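Coenzyme A transferase (Yersinia pestis, PDB 3QLI) probably transfers coenzyme A from an acyl-CoA to a carboxylate such as acetate, as other members of the acetyl-CoA hydrolase/transferase family do. Local coordinates at residues G39-M44 with D69-Y74; A57-A62 with D83-Y88; K95-F100 with N122-N127; R133-E138 with N163-R168; G140-M145 with S172-I177. One frame throughout, in Å; residues are numbered along the deposited sequence.

Contact 1: G39-M44 with D69-Y74; sequences GSHLSM and DLRVYY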
# COMPACT_ATOMS: atom_id res chain seq x y z
N GLY A 39 -26.78 19.22 10.92
CA GLY A 39 -25.49 19.65 10.39
C GLY A 39 -24.29 19.14 11.18
O GLY A 39 -23.22 19.76 11.14
N SER A 40 -24.47 18.04 11.91
CA SER A 40 -23.36 17.47 12.69
C SER A 40 -22.90 16.12 12.12
O SER A 40 -23.45 15.65 11.12
CB SER A 40 -23.73 17.32 14.17
OG SER A 40 -24.75 16.35 14.37
N HIS A 41 -21.88 15.54 12.74
CA HIS A 41 -21.30 14.28 12.27
C HIS A 41 -21.56 13.18 13.30
O HIS A 41 -21.18 13.31 14.47
CB HIS A 41 -19.78 14.39 12.07
CG HIS A 41 -19.36 15.37 11.02
ND1 HIS A 41 -18.05 15.78 10.87
CD2 HIS A 41 -20.07 16.02 10.06
CE1 HIS A 41 -17.96 16.64 9.86
NE2 HIS A 41 -19.18 16.81 9.36
N LEU A 42 -22.20 12.10 12.87
CA LEU A 42 -22.43 10.96 13.74
C LEU A 42 -21.70 9.73 13.20
O LEU A 42 -21.58 9.56 11.99
CB LEU A 42 -23.93 10.68 13.84
CG LEU A 42 -24.32 9.51 14.76
CD1 LEU A 42 -25.42 9.89 15.71
CD2 LEU A 42 -24.73 8.32 13.93
N SER A 43 -21.23 8.88 14.10
CA SER A 43 -20.69 7.59 13.69
C SER A 43 -21.24 6.53 14.64
O SER A 43 -21.85 6.86 15.66
CB SER A 43 -19.15 7.60 13.71
OG SER A 43 -18.61 6.39 13.19
N MET A 44 -21.05 5.27 14.29
CA MET A 44 -21.57 4.18 15.09
C MET A 44 -20.65 2.98 14.93
O MET A 44 -19.77 2.98 14.08
CB MET A 44 -22.97 3.80 14.60
CG MET A 44 -23.01 3.48 13.11
SD MET A 44 -24.69 3.12 12.54
CE MET A 44 -24.44 3.05 10.76
N ASP A 69 -29.55 17.42 7.69
CA ASP A 69 -28.14 17.54 7.34
C ASP A 69 -27.25 16.77 8.30
O ASP A 69 -26.20 17.26 8.71
CB ASP A 69 -27.69 19.01 7.27
CG ASP A 69 -26.37 19.17 6.56
OD1 ASP A 69 -26.08 18.31 5.69
OD2 ASP A 69 -25.60 20.11 6.88
N LEU A 70 -27.68 15.57 8.66
CA LEU A 70 -26.89 14.73 9.55
C LEU A 70 -26.05 13.75 8.74
O LEU A 70 -26.58 12.89 8.05
CB LEU A 70 -27.79 13.96 10.53
CG LEU A 70 -27.04 13.08 11.55
CD1 LEU A 70 -26.26 13.94 12.54
CD2 LEU A 70 -28.02 12.18 12.29
N ARG A 71 -24.74 13.91 8.82
CA ARG A 71 -23.85 13.01 8.10
C ARG A 71 -23.55 11.83 9.01
O ARG A 71 -23.21 12.03 10.18
CB ARG A 71 -22.56 13.71 7.74
CG ARG A 71 -22.69 14.79 6.69
CD ARG A 71 -21.31 15.27 6.28
NE ARG A 71 -21.37 16.30 5.25
CZ ARG A 71 -20.29 16.80 4.64
NH1 ARG A 71 -19.08 16.36 4.97
NH2 ARG A 71 -20.43 17.74 3.71
N VAL A 72 -23.67 10.61 8.49
CA VAL A 72 -23.31 9.44 9.27
C VAL A 72 -22.13 8.75 8.59
O VAL A 72 -22.24 8.28 7.44
CB VAL A 72 -24.49 8.46 9.43
CG1 VAL A 72 -24.05 7.21 10.23
CG2 VAL A 72 -25.67 9.16 10.10
N TYR A 73 -21.00 8.72 9.31
CA TYR A 73 -19.77 8.11 8.83
C TYR A 73 -19.62 6.73 9.47
O TYR A 73 -19.64 6.61 10.70
CB TYR A 73 -18.58 8.98 9.23
CG TYR A 73 -18.47 10.31 8.50
CD1 TYR A 73 -17.62 10.46 7.41
CD2 TYR A 73 -19.18 11.43 8.94
CE1 TYR A 73 -17.48 11.69 6.75
CE2 TYR A 73 -19.06 12.66 8.28
CZ TYR A 73 -18.22 12.79 7.19
OH TYR A 73 -18.09 14.01 6.54
N TYR A 74 -19.45 5.68 8.67
CA TYR A 74 -19.51 4.33 9.23
C TYR A 74 -18.94 3.27 8.29
O TYR A 74 -18.79 3.53 7.09
CB TYR A 74 -20.98 3.99 9.54
CG TYR A 74 -21.80 3.87 8.28
CD1 TYR A 74 -22.10 2.63 7.74
CD2 TYR A 74 -22.25 5.00 7.62
CE1 TYR A 74 -22.83 2.52 6.56
CE2 TYR A 74 -22.99 4.91 6.43
CZ TYR A 74 -23.27 3.67 5.91
OH TYR A 74 -23.99 3.57 4.73
O HOH W 1 -23.36 17.46 8.50
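Two neighbouring parallel strands, 41-44 and 70-74, meet here within the N-terminal parallel sheet; with helix 52-63 between them in the chain they form a beta-alpha-beta crossover. The ladder is carried by Leu-42, whose N donates to Arg-71 O at 2.9 Å and almost straight (178°), while its carbonyl takes the N-H of Tyr-73. Before it, Arg-71 N reaches Ser-40 O, and a water ties that same oxygen to Asp-69 O.

Side chains sort onto two faces. On the one with His-41, Arg-71 and Tyr-73, the edge of the tyrosine ring meets the face of the imidazole, CE2 lying 3.9 Å from His-41 CG, with the planes at 63°; His-41 ND1 bonds Gly-140 O. The arginine runs extended beside the histidine, Arg-71 CD 4.0 Å from His-41 NE2, and puts NH1 on Tyr-73 OH at 3.0 Å; the same NH1 forms a salt bridge to Glu-428 of the second subunit, which suits a long, charged residue. The face bearing Leu-42 and Val-72 is aliphatic, as a surface covered by helix 52-63 should be: Leu-42 CD2 packs on Val-72 CG1. Further along, Met-44 CE rests 3.7 Å from Tyr-74 CG. Ser-43 makes the last link: with OG anti to the backbone N (chi1 -175°), its short hydroxyl donates to Tyr-73 O at 2.7 Å.

Contact 2: A57-A62 with D83-Y88; sequences ALADRA and DTILRY
A water grips both sides of this contact, donating to Asp-60 OD1 at 2.7 Å and accepting from Arg-87 NH2 at 2.9 Å. It bridges a carboxylate and a guanidinium that do not touch directly, OD1 and NH2 being 5.3 Å apart, so the opposite charges are linked through the water rather than by a direct salt bridge. The guanidinium is fixed from its own segment as well: NH1 donates nearly straight (173°) to Asp-83 O at 3.0 Å, in the carbonyl plane and on a lone pair, and both this oxygen and the water lie at the guanidinium edge.

Next to these polar groups the contact is apolar and close. Ala-59 projects from the helix toward the turn, its CB 3.5 Å from Thr-84 C and 4.0 Å from Thr-84 CB; a methyl is small enough to let the two backbones approach, Ala-59 CA and Ile-85 CA being 4.6 Å apart. Ile-85 answers with its CG2 branch, anti to the carbonyl carbon, which lies 4.0 Å from Leu-58 CB and also touches Ala-59. Branching at CB thus gives a broad patch next to the main chain, while Leu-55 and Ile-94 add to the cover of Ile-85. Away from the annotated coenzyme A sites, the arrangement is that of a type I beta turn, Thr-84 to Arg-87, docked where helix 79-83 ends against the crossover helix 52-63 of an alpha/beta domain.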
# COMPACT_ATOMS: atom_id res chain seq x y z
N ALA A 57 -34.80 5.25 16.91
CA ALA A 57 -35.21 6.54 17.45
C ALA A 57 -34.68 7.71 16.60
O ALA A 57 -35.36 8.72 16.39
CB ALA A 57 -34.77 6.67 18.91
N LEU A 58 -33.45 7.58 16.11
CA LEU A 58 -32.89 8.61 15.25
C LEU A 58 -33.67 8.68 13.93
O LEU A 58 -33.98 9.77 13.45
CB LEU A 58 -31.40 8.36 15.01
CG LEU A 58 -30.63 9.39 14.17
CD1 LEU A 58 -30.86 10.84 14.69
CD2 LEU A 58 -29.14 9.02 14.15
N ALA A 59 -33.96 7.53 13.33
CA ALA A 59 -34.71 7.49 12.08
C ALA A 59 -36.10 8.13 12.27
O ALA A 59 -36.57 8.89 11.42
CB ALA A 59 -34.86 6.05 11.58
N ASP A 60 -36.75 7.79 13.38
CA ASP A 60 -38.04 8.40 13.70
C ASP A 60 -37.94 9.92 13.79
O ASP A 60 -38.84 10.66 13.35
CB ASP A 60 -38.60 7.81 15.01
CG ASP A 60 -38.97 6.34 14.89
OD1 ASP A 60 -38.89 5.77 13.77
OD2 ASP A 60 -39.33 5.73 15.93
N ARG A 61 -36.82 10.41 14.33
CA ARG A 61 -36.61 11.84 14.44
C ARG A 61 -36.56 12.50 13.06
O ARG A 61 -37.11 13.59 12.85
CB ARG A 61 -35.33 12.12 15.24
CG ARG A 61 -35.39 13.40 16.01
CD ARG A 61 -34.10 13.76 16.73
NE ARG A 61 -33.96 15.21 16.69
CZ ARG A 61 -32.84 15.88 16.94
NH1 ARG A 61 -31.73 15.24 17.31
NH2 ARG A 61 -32.84 17.20 16.84
N ALA A 62 -35.90 11.84 12.11
CA ALA A 62 -35.86 12.30 10.73
C ALA A 62 -37.25 12.22 10.11
O ALA A 62 -37.69 13.13 9.40
CB ALA A 62 -34.86 11.46 9.93
N ASP A 83 -32.45 -0.87 7.64
CA ASP A 83 -33.86 -0.81 7.99
C ASP A 83 -34.32 0.52 8.59
O ASP A 83 -35.47 0.92 8.41
CB ASP A 83 -34.24 -1.98 8.90
CG ASP A 83 -34.32 -3.29 8.14
OD1 ASP A 83 -34.20 -3.27 6.90
OD2 ASP A 83 -34.51 -4.34 8.79
N THR A 84 -33.44 1.18 9.33
CA THR A 84 -33.81 2.43 10.00
C THR A 84 -33.28 3.74 9.41
O THR A 84 -33.92 4.35 8.55
CB THR A 84 -33.38 2.38 11.48
OG1 THR A 84 -31.97 2.14 11.56
CG2 THR A 84 -34.11 1.26 12.20
N ILE A 85 -32.11 4.17 9.87
CA ILE A 85 -31.51 5.44 9.44
C ILE A 85 -31.16 5.53 7.95
O ILE A 85 -31.26 6.60 7.36
CB ILE A 85 -30.29 5.85 10.30
CG1 ILE A 85 -29.20 4.78 10.25
CG2 ILE A 85 -30.72 6.13 11.73
CD1 ILE A 85 -27.82 5.32 10.55
N LEU A 86 -30.74 4.42 7.37
CA LEU A 86 -30.34 4.38 5.97
C LEU A 86 -31.50 4.22 4.98
O LEU A 86 -31.27 4.15 3.77
CB LEU A 86 -29.29 3.30 5.74
CG LEU A 86 -27.98 3.46 6.53
CD1 LEU A 86 -26.97 2.39 6.15
CD2 LEU A 86 -27.39 4.85 6.32
N ARG A 87 -32.73 4.14 5.47
CA ARG A 87 -33.87 3.97 4.57
C ARG A 87 -33.87 5.08 3.52
O ARG A 87 -33.70 6.24 3.86
CB ARG A 87 -35.21 3.97 5.33
CG ARG A 87 -35.49 2.69 6.09
CD ARG A 87 -36.99 2.50 6.36
NE ARG A 87 -37.65 3.71 6.87
CZ ARG A 87 -37.67 4.07 8.15
NH1 ARG A 87 -37.05 3.33 9.06
NH2 ARG A 87 -38.30 5.18 8.53
N TYR A 88 -34.07 4.70 2.26
CA TYR A 88 -34.00 5.63 1.14
C TYR A 88 -34.80 6.90 1.39
O TYR A 88 -34.36 8.01 1.08
CB TYR A 88 -34.48 4.94 -0.14
CG TYR A 88 -34.24 5.72 -1.42
CD1 TYR A 88 -33.05 5.57 -2.13
CD2 TYR A 88 -35.21 6.59 -1.91
CE1 TYR A 88 -32.83 6.28 -3.29
CE2 TYR A 88 -34.99 7.30 -3.08
CZ TYR A 88 -33.81 7.14 -3.77
OH TYR A 88 -33.59 7.85 -4.93
O HOH W 2 -39.17 6.16 11.12

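Contact 3: K95-F100 with N122-N127; sequences KPYSMF and NYVPSN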
# COMPACT_ATOMS: atom_id res chain seq x y z
N LYS A 95 -27.62 11.66 5.89
CA LYS A 95 -26.79 11.45 4.71
C LYS A 95 -25.76 10.34 4.95
O LYS A 95 -24.91 10.46 5.83
CB LYS A 95 -26.04 12.74 4.36
CG LYS A 95 -26.89 14.00 4.35
CD LYS A 95 -28.07 13.88 3.42
CE LYS A 95 -28.78 15.21 3.23
NZ LYS A 95 -27.86 16.24 2.67
N PRO A 96 -25.82 9.26 4.16
CA PRO A 96 -24.84 8.18 4.33
C PRO A 96 -23.50 8.60 3.77
O PRO A 96 -23.36 8.83 2.56
CB PRO A 96 -25.42 7.04 3.49
CG PRO A 96 -26.89 7.37 3.36
CD PRO A 96 -26.92 8.86 3.26
N TYR A 97 -22.52 8.74 4.66
CA TYR A 97 -21.13 8.97 4.27
C TYR A 97 -20.44 7.65 4.53
O TYR A 97 -19.69 7.49 5.48
CB TYR A 97 -20.53 10.14 5.07
CG TYR A 97 -20.84 11.47 4.39
CD1 TYR A 97 -19.83 12.24 3.82
CD2 TYR A 97 -22.16 11.91 4.26
CE1 TYR A 97 -20.12 13.43 3.16
CE2 TYR A 97 -22.46 13.10 3.59
CZ TYR A 97 -21.44 13.85 3.05
OH TYR A 97 -21.71 15.03 2.39
N SER A 98 -20.77 6.69 3.67
CA SER A 98 -20.38 5.30 3.86
C SER A 98 -18.91 5.17 3.56
O SER A 98 -18.41 5.70 2.56
CB SER A 98 -21.18 4.42 2.90
OG SER A 98 -22.52 4.88 2.80
N MET A 99 -18.21 4.43 4.41
CA MET A 99 -16.78 4.23 4.21
C MET A 99 -16.46 2.83 3.68
O MET A 99 -15.32 2.56 3.29
CB MET A 99 -16.04 4.59 5.50
CG MET A 99 -16.29 6.06 5.84
SD MET A 99 -15.61 6.67 7.38
CE MET A 99 -13.88 6.89 6.94
N PHE A 100 -17.47 1.95 3.68
CA PHE A 100 -17.47 0.69 2.93
C PHE A 100 -18.76 0.72 2.13
O PHE A 100 -19.79 1.17 2.64
CB PHE A 100 -17.61 -0.53 3.85
CG PHE A 100 -16.34 -1.00 4.50
CD1 PHE A 100 -15.10 -0.55 4.08
CD2 PHE A 100 -16.41 -1.93 5.54
CE1 PHE A 100 -13.94 -1.01 4.71
CE2 PHE A 100 -15.26 -2.40 6.16
CZ PHE A 100 -14.02 -1.93 5.74
N ASN A 122 -22.70 8.90 -0.26
CA ASN A 122 -21.49 9.67 -0.45
C ASN A 122 -20.28 8.94 0.08
O ASN A 122 -19.87 9.13 1.23
CB ASN A 122 -21.61 11.05 0.19
CG ASN A 122 -21.04 12.14 -0.68
OD1 ASN A 122 -19.91 12.03 -1.18
ND2 ASN A 122 -21.83 13.18 -0.90
N TYR A 123 -19.71 8.08 -0.75
CA TYR A 123 -18.53 7.32 -0.38
C TYR A 123 -17.39 8.23 0.07
O TYR A 123 -17.06 9.21 -0.60
CB TYR A 123 -18.07 6.46 -1.56
CG TYR A 123 -16.79 5.69 -1.33
CD1 TYR A 123 -16.73 4.67 -0.39
CD2 TYR A 123 -15.66 5.96 -2.08
CE1 TYR A 123 -15.55 3.96 -0.18
CE2 TYR A 123 -14.48 5.25 -1.89
CZ TYR A 123 -14.43 4.25 -0.94
OH TYR A 123 -13.26 3.55 -0.76
N VAL A 124 -16.78 7.90 1.21
CA VAL A 124 -15.62 8.62 1.73
C VAL A 124 -14.42 7.70 1.59
O VAL A 124 -14.29 6.71 2.31
CB VAL A 124 -15.81 8.96 3.23
CG1 VAL A 124 -14.59 9.73 3.77
CG2 VAL A 124 -17.10 9.76 3.43
N PRO A 125 -13.53 7.99 0.63
CA PRO A 125 -12.41 7.06 0.43
C PRO A 125 -11.47 7.07 1.64
O PRO A 125 -11.18 8.14 2.19
CB PRO A 125 -11.69 7.62 -0.81
CG PRO A 125 -12.75 8.50 -1.51
CD PRO A 125 -13.54 9.08 -0.37
N SER A 126 -11.01 5.90 2.05
CA SER A 126 -10.09 5.83 3.18
C SER A 126 -9.45 4.46 3.24
O SER A 126 -9.86 3.54 2.53
CB SER A 126 -10.83 6.07 4.50
OG SER A 126 -11.57 4.91 4.89
N ASN A 127 -8.43 4.33 4.09
CA ASN A 127 -7.98 3.03 4.57
C ASN A 127 -8.63 2.69 5.91
O ASN A 127 -8.60 3.49 6.86
CB ASN A 127 -6.47 3.00 4.73
CG ASN A 127 -5.76 3.16 3.42
OD1 ASN A 127 -5.75 2.25 2.61
ND2 ASN A 127 -5.15 4.32 3.22
O HOH W 3 -13.36 4.28 3.00
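Strand 94-98, outermost within this chain in the N-terminal parallel sheet, is flanked by an extended loop running in nearly the same direction, 19° apart. Two backbone bonds hold the pair: Asn-122 N to Pro-96 O at 2.9 Å and Val-124 N to Ser-98 O at 3.1 Å. Proline, which has no N-H, can serve here because the contact uses its carbonyl.

Asn-122 lies alongside Tyr-97, with CB 3.9 Å from the ring centroid, over the centre of one face, a CH-pi contact; its amide stacks 18° from the ring plane, its polar ends making weak bonds to Ser-425 and Thr-427 of the second subunit. Val-124 CG2 meets the edge of this ring, 3.7 Å from Tyr-97 CD1. A water donates to Met-99 O (2.6 Å) and Val-124 O, and accepts from Ser-126 OG. The side chain of Tyr-123, bonded to Ser-360, is about 7 Å from that of Glu-350, which binds coenzyme A; the loop thus extends the margin of this alpha/beta sheet near that site, at the subunit interface.

Contact 4: R133-E138 with N163-R168; sequences RLLAEE and NDYSSR
Helix 131-139, which widens into a pi-type turn at 134-138, lies beside the start of helix 166-172 with backbones well apart: Ala-136 CA and Arg-168 CA are 7.6 Å from each other. Leu-135 CD1 lies over one face of the Tyr-165 ring, offset toward the rim and 3.5 Å from Tyr-165 CD1; the opposite face carries Asp-164 OD2, which caps Ser-166 N at 2.8 Å. The tyrosine hydroxyl bonds Met-44 O.

Arg-168 bends at chi2 (67°) and spans to the other helix. There the methyl of Ala-136, small enough for close approach, sits against one guanidinium face, CB 3.6 Å from Arg-168 NH2, and Glu-137 meets its edge. The salt bridge, NH2 to OE2 at 3.0 Å, uses the anti lone pair of OE2, and a water links that oxygen to NH1. NE turns to Ser-172, while Arg-133 adds a long salt bridge to Glu-137 OE1, its NH1 bonding Tyr-371 O of the second subunit. This is helix-helix packing on one side of a parallel alpha/beta sheet.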
# COMPACT_ATOMS: atom_id res chain seq x y z
N ARG A 133 -7.95 7.59 13.33
CA ARG A 133 -7.43 8.94 13.18
C ARG A 133 -8.27 9.77 12.22
O ARG A 133 -8.49 10.96 12.44
CB ARG A 133 -5.99 8.88 12.68
CG ARG A 133 -5.45 10.25 12.35
CD ARG A 133 -4.16 10.13 11.57
NE ARG A 133 -3.74 11.44 11.12
CZ ARG A 133 -2.58 11.64 10.52
NH1 ARG A 133 -1.76 10.62 10.31
NH2 ARG A 133 -2.25 12.86 10.13
N LEU A 134 -8.74 9.16 11.15
CA LEU A 134 -9.49 9.92 10.16
C LEU A 134 -10.82 10.39 10.74
O LEU A 134 -11.19 11.56 10.58
CB LEU A 134 -9.70 9.10 8.88
CG LEU A 134 -10.08 9.86 7.60
CD1 LEU A 134 -8.88 10.55 6.98
CD2 LEU A 134 -10.66 8.86 6.62
N LEU A 135 -11.54 9.50 11.42
CA LEU A 135 -12.81 9.90 12.01
C LEU A 135 -12.64 10.96 13.11
O LEU A 135 -13.38 11.94 13.19
CB LEU A 135 -13.55 8.67 12.55
CG LEU A 135 -14.12 7.78 11.45
CD1 LEU A 135 -14.43 6.38 11.97
CD2 LEU A 135 -15.37 8.43 10.84
N ALA A 136 -11.63 10.75 13.95
CA ALA A 136 -11.46 11.60 15.12
C ALA A 136 -10.89 12.95 14.74
O ALA A 136 -11.19 13.97 15.38
CB ALA A 136 -10.56 10.91 16.13
N GLU A 137 -10.06 12.97 13.70
CA GLU A 137 -9.24 14.15 13.44
C GLU A 137 -9.61 14.90 12.16
O GLU A 137 -10.01 16.04 12.23
CB GLU A 137 -7.74 13.80 13.48
CG GLU A 137 -7.28 13.46 14.90
CD GLU A 137 -5.83 13.02 14.99
OE1 GLU A 137 -5.03 13.32 14.09
OE2 GLU A 137 -5.50 12.35 16.00
N GLU A 138 -9.48 14.28 10.99
CA GLU A 138 -9.82 15.00 9.77
C GLU A 138 -11.31 15.27 9.67
O GLU A 138 -11.73 16.37 9.30
CB GLU A 138 -9.35 14.26 8.52
CG GLU A 138 -7.89 14.57 8.14
CD GLU A 138 -6.93 13.58 8.77
OE1 GLU A 138 -7.33 12.90 9.75
OE2 GLU A 138 -5.79 13.49 8.30
N ASN A 163 -14.16 -3.30 18.28
CA ASN A 163 -13.04 -2.51 18.77
C ASN A 163 -12.81 -1.57 17.60
O ASN A 163 -13.26 -0.43 17.62
CB ASN A 163 -11.81 -3.37 19.06
CG ASN A 163 -10.79 -2.64 19.93
OD1 ASN A 163 -10.35 -1.55 19.59
ND2 ASN A 163 -10.43 -3.25 21.05
N ASP A 164 -12.09 -2.04 16.59
CA ASP A 164 -11.92 -1.27 15.36
C ASP A 164 -11.55 0.17 15.66
O ASP A 164 -10.59 0.45 16.37
CB ASP A 164 -13.17 -1.37 14.47
CG ASP A 164 -14.46 -1.16 15.24
OD1 ASP A 164 -14.97 -2.14 15.84
OD2 ASP A 164 -14.98 -0.03 15.24
N TYR A 165 -12.32 1.08 15.06
CA TYR A 165 -12.16 2.51 15.28
C TYR A 165 -13.08 2.95 16.42
O TYR A 165 -12.99 4.08 16.89
CB TYR A 165 -12.53 3.28 14.01
CG TYR A 165 -13.94 3.01 13.53
CD1 TYR A 165 -15.03 3.67 14.09
CD2 TYR A 165 -14.19 2.09 12.52
CE1 TYR A 165 -16.32 3.43 13.65
CE2 TYR A 165 -15.47 1.84 12.08
CZ TYR A 165 -16.54 2.51 12.65
OH TYR A 165 -17.81 2.26 12.21
N SER A 166 -13.95 2.04 16.85
CA SER A 166 -14.92 2.34 17.90
C SER A 166 -14.29 2.70 19.24
O SER A 166 -14.75 3.61 19.92
CB SER A 166 -15.88 1.16 18.08
OG SER A 166 -16.72 1.00 16.95
N SER A 167 -13.23 1.99 19.62
CA SER A 167 -12.57 2.27 20.90
C SER A 167 -11.94 3.67 20.95
O SER A 167 -11.83 4.27 22.03
CB SER A 167 -11.53 1.19 21.24
OG SER A 167 -10.51 1.14 20.26
N ARG A 168 -11.51 4.18 19.80
CA ARG A 168 -11.03 5.56 19.73
C ARG A 168 -12.17 6.59 19.70
O ARG A 168 -12.16 7.59 20.44
CB ARG A 168 -10.16 5.76 18.48
CG ARG A 168 -9.82 7.22 18.15
CD ARG A 168 -8.91 7.83 19.19
NE ARG A 168 -8.58 9.24 18.90
CZ ARG A 168 -7.61 9.63 18.07
NH1 ARG A 168 -6.87 8.73 17.42
NH2 ARG A 168 -7.40 10.93 17.87
O HOH W 4 -4.24 9.59 16.04

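Contact 5: G140-M145 with S172-I177; sequences GIDTFM and SARRFI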
# COMPACT_ATOMS: atom_id res chain seq x y z
N GLY A 140 -13.94 14.40 12.27
CA GLY A 140 -14.47 14.90 13.52
C GLY A 140 -15.85 14.32 13.76
O GLY A 140 -16.71 14.39 12.89
N ILE A 141 -16.06 13.74 14.93
CA ILE A 141 -17.33 13.10 15.24
C ILE A 141 -17.99 13.78 16.43
O ILE A 141 -17.40 13.89 17.50
CB ILE A 141 -17.16 11.59 15.51
CG1 ILE A 141 -16.60 10.88 14.27
CG2 ILE A 141 -18.49 10.96 16.01
CD1 ILE A 141 -17.47 10.99 13.01
N ASP A 142 -19.21 14.26 16.24
CA ASP A 142 -19.92 14.93 17.32
C ASP A 142 -20.64 13.94 18.24
O ASP A 142 -20.66 14.11 19.46
CB ASP A 142 -20.89 15.96 16.73
CG ASP A 142 -20.16 16.97 15.86
OD1 ASP A 142 -19.47 17.83 16.43
OD2 ASP A 142 -20.27 16.90 14.61
N THR A 143 -21.21 12.90 17.66
CA THR A 143 -21.93 11.87 18.43
C THR A 143 -21.52 10.49 17.95
O THR A 143 -21.48 10.23 16.74
CB THR A 143 -23.46 11.98 18.27
OG1 THR A 143 -23.90 13.29 18.66
CG2 THR A 143 -24.16 10.95 19.16
N PHE A 144 -21.20 9.62 18.91
CA PHE A 144 -20.91 8.23 18.61
C PHE A 144 -21.88 7.33 19.38
O PHE A 144 -22.14 7.57 20.57
CB PHE A 144 -19.46 7.88 18.97
CG PHE A 144 -19.03 6.54 18.46
CD1 PHE A 144 -18.90 6.32 17.10
CD2 PHE A 144 -18.76 5.49 19.34
CE1 PHE A 144 -18.51 5.09 16.61
CE2 PHE A 144 -18.38 4.24 18.85
CZ PHE A 144 -18.25 4.03 17.50
N MET A 145 -22.45 6.32 18.70
CA MET A 145 -23.40 5.39 19.32
C MET A 145 -22.93 3.95 19.08
O MET A 145 -22.53 3.60 17.97
CB MET A 145 -24.82 5.61 18.75
CG MET A 145 -25.19 7.10 18.66
SD MET A 145 -26.98 7.43 18.59
CE MET A 145 -27.36 6.62 17.04
N SER A 172 -13.09 9.95 21.60
CA SER A 172 -12.88 11.23 20.92
C SER A 172 -14.18 11.96 20.54
O SER A 172 -14.18 13.17 20.44
CB SER A 172 -11.98 11.08 19.69
OG SER A 172 -10.66 10.74 20.10
N ALA A 173 -15.28 11.24 20.33
CA ALA A 173 -16.54 11.91 19.97
C ALA A 173 -16.94 12.86 21.09
O ALA A 173 -16.65 12.62 22.27
CB ALA A 173 -17.65 10.90 19.72
N ARG A 174 -17.59 13.96 20.74
CA ARG A 174 -17.96 14.93 21.75
C ARG A 174 -19.07 14.43 22.69
O ARG A 174 -19.17 14.88 23.84
CB ARG A 174 -18.28 16.28 21.09
CG ARG A 174 -17.01 16.90 20.51
CD ARG A 174 -17.24 18.22 19.80
NE ARG A 174 -17.47 18.05 18.37
CZ ARG A 174 -16.49 17.93 17.47
NH1 ARG A 174 -15.23 17.92 17.87
NH2 ARG A 174 -16.79 17.80 16.18
N ARG A 175 -19.88 13.50 22.20
CA ARG A 175 -20.84 12.74 23.03
C ARG A 175 -20.80 11.25 22.66
O ARG A 175 -20.70 10.88 21.49
CB ARG A 175 -22.27 13.28 22.87
CG ARG A 175 -22.48 14.72 23.34
CD ARG A 175 -22.37 14.83 24.87
NE ARG A 175 -22.86 16.13 25.35
CZ ARG A 175 -22.74 16.55 26.60
NH1 ARG A 175 -22.14 15.80 27.51
NH2 ARG A 175 -23.23 17.74 26.95
N PHE A 176 -20.90 10.40 23.68
CA PHE A 176 -20.91 8.95 23.49
C PHE A 176 -22.18 8.39 24.12
O PHE A 176 -22.40 8.55 25.32
CB PHE A 176 -19.66 8.34 24.13
CG PHE A 176 -19.57 6.84 24.01
CD1 PHE A 176 -19.99 6.19 22.86
CD2 PHE A 176 -19.05 6.09 25.05
CE1 PHE A 176 -19.88 4.81 22.74
CE2 PHE A 176 -18.95 4.70 24.94
CZ PHE A 176 -19.36 4.06 23.79
N ILE A 177 -23.01 7.75 23.30
CA ILE A 177 -24.29 7.21 23.75
C ILE A 177 -24.25 5.70 23.61
O ILE A 177 -23.97 5.19 22.52
CB ILE A 177 -25.45 7.72 22.87
CG1 ILE A 177 -25.40 9.24 22.75
CG2 ILE A 177 -26.80 7.22 23.41
CD1 ILE A 177 -26.48 9.83 21.85
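Phe-144 slides past Phe-176 with barely any overlap: CD2 is 3.6 Å from CE1 of Phe-176, and the ring planes differ by 27° with centroids 6.0 Å apart. Both rings stand on one face of two parallel strands, 143-148 and 175-180, where Phe-144 CB packs on Ala-173 CB, a methyl that fits close to the backbone, and helix 166-172 lies over them. The opposite face carries Thr-143, whose CG2 is 3.7 Å from Ile-177 CD1, with Met-145 beside it. Phe-144 bonds both ways, its N to Arg-175 O and its O to Ile-177 N, the latter at 2.9 Å.

At the strand entrances Arg-174 grips a single oxygen side-on, NE at 2.8 Å and NH2 at 2.7 Å from Asp-142 OD1, which lies in the guanidinium plane; both nitrogens come from the same face of the carboxylate plane. Asp-142 OD2 instead accepts from His-41 N. With three N-H donors, this carboxylate is probably stabilised as the anion, linking the N-terminal ends of three neighbouring strands.

From the N terminus, strand 41-44 leads through helix 52-63 to strand 70-74, and contact 1 closes that crossover. Contact 2 crosses it, since its first segment lies inside the loop of contact 1 and its second beyond; Leu-58 packs on Leu-42 and Leu-70, tying helix to sheet. Contact 3 follows in series, closing the chain from strand 94-98 round helix 103-114 to the sheet margin. Contacts 4 and 5 cross each other: two helices pair in one, the strands after them in the other. Strand 41-44 joins both halves of the sheet, between the strands of contacts 1 and 5, while Leu-134 and Leu-135 pack on Met-99, connecting contact 4 to contact 3; both contacts reach the second subunit.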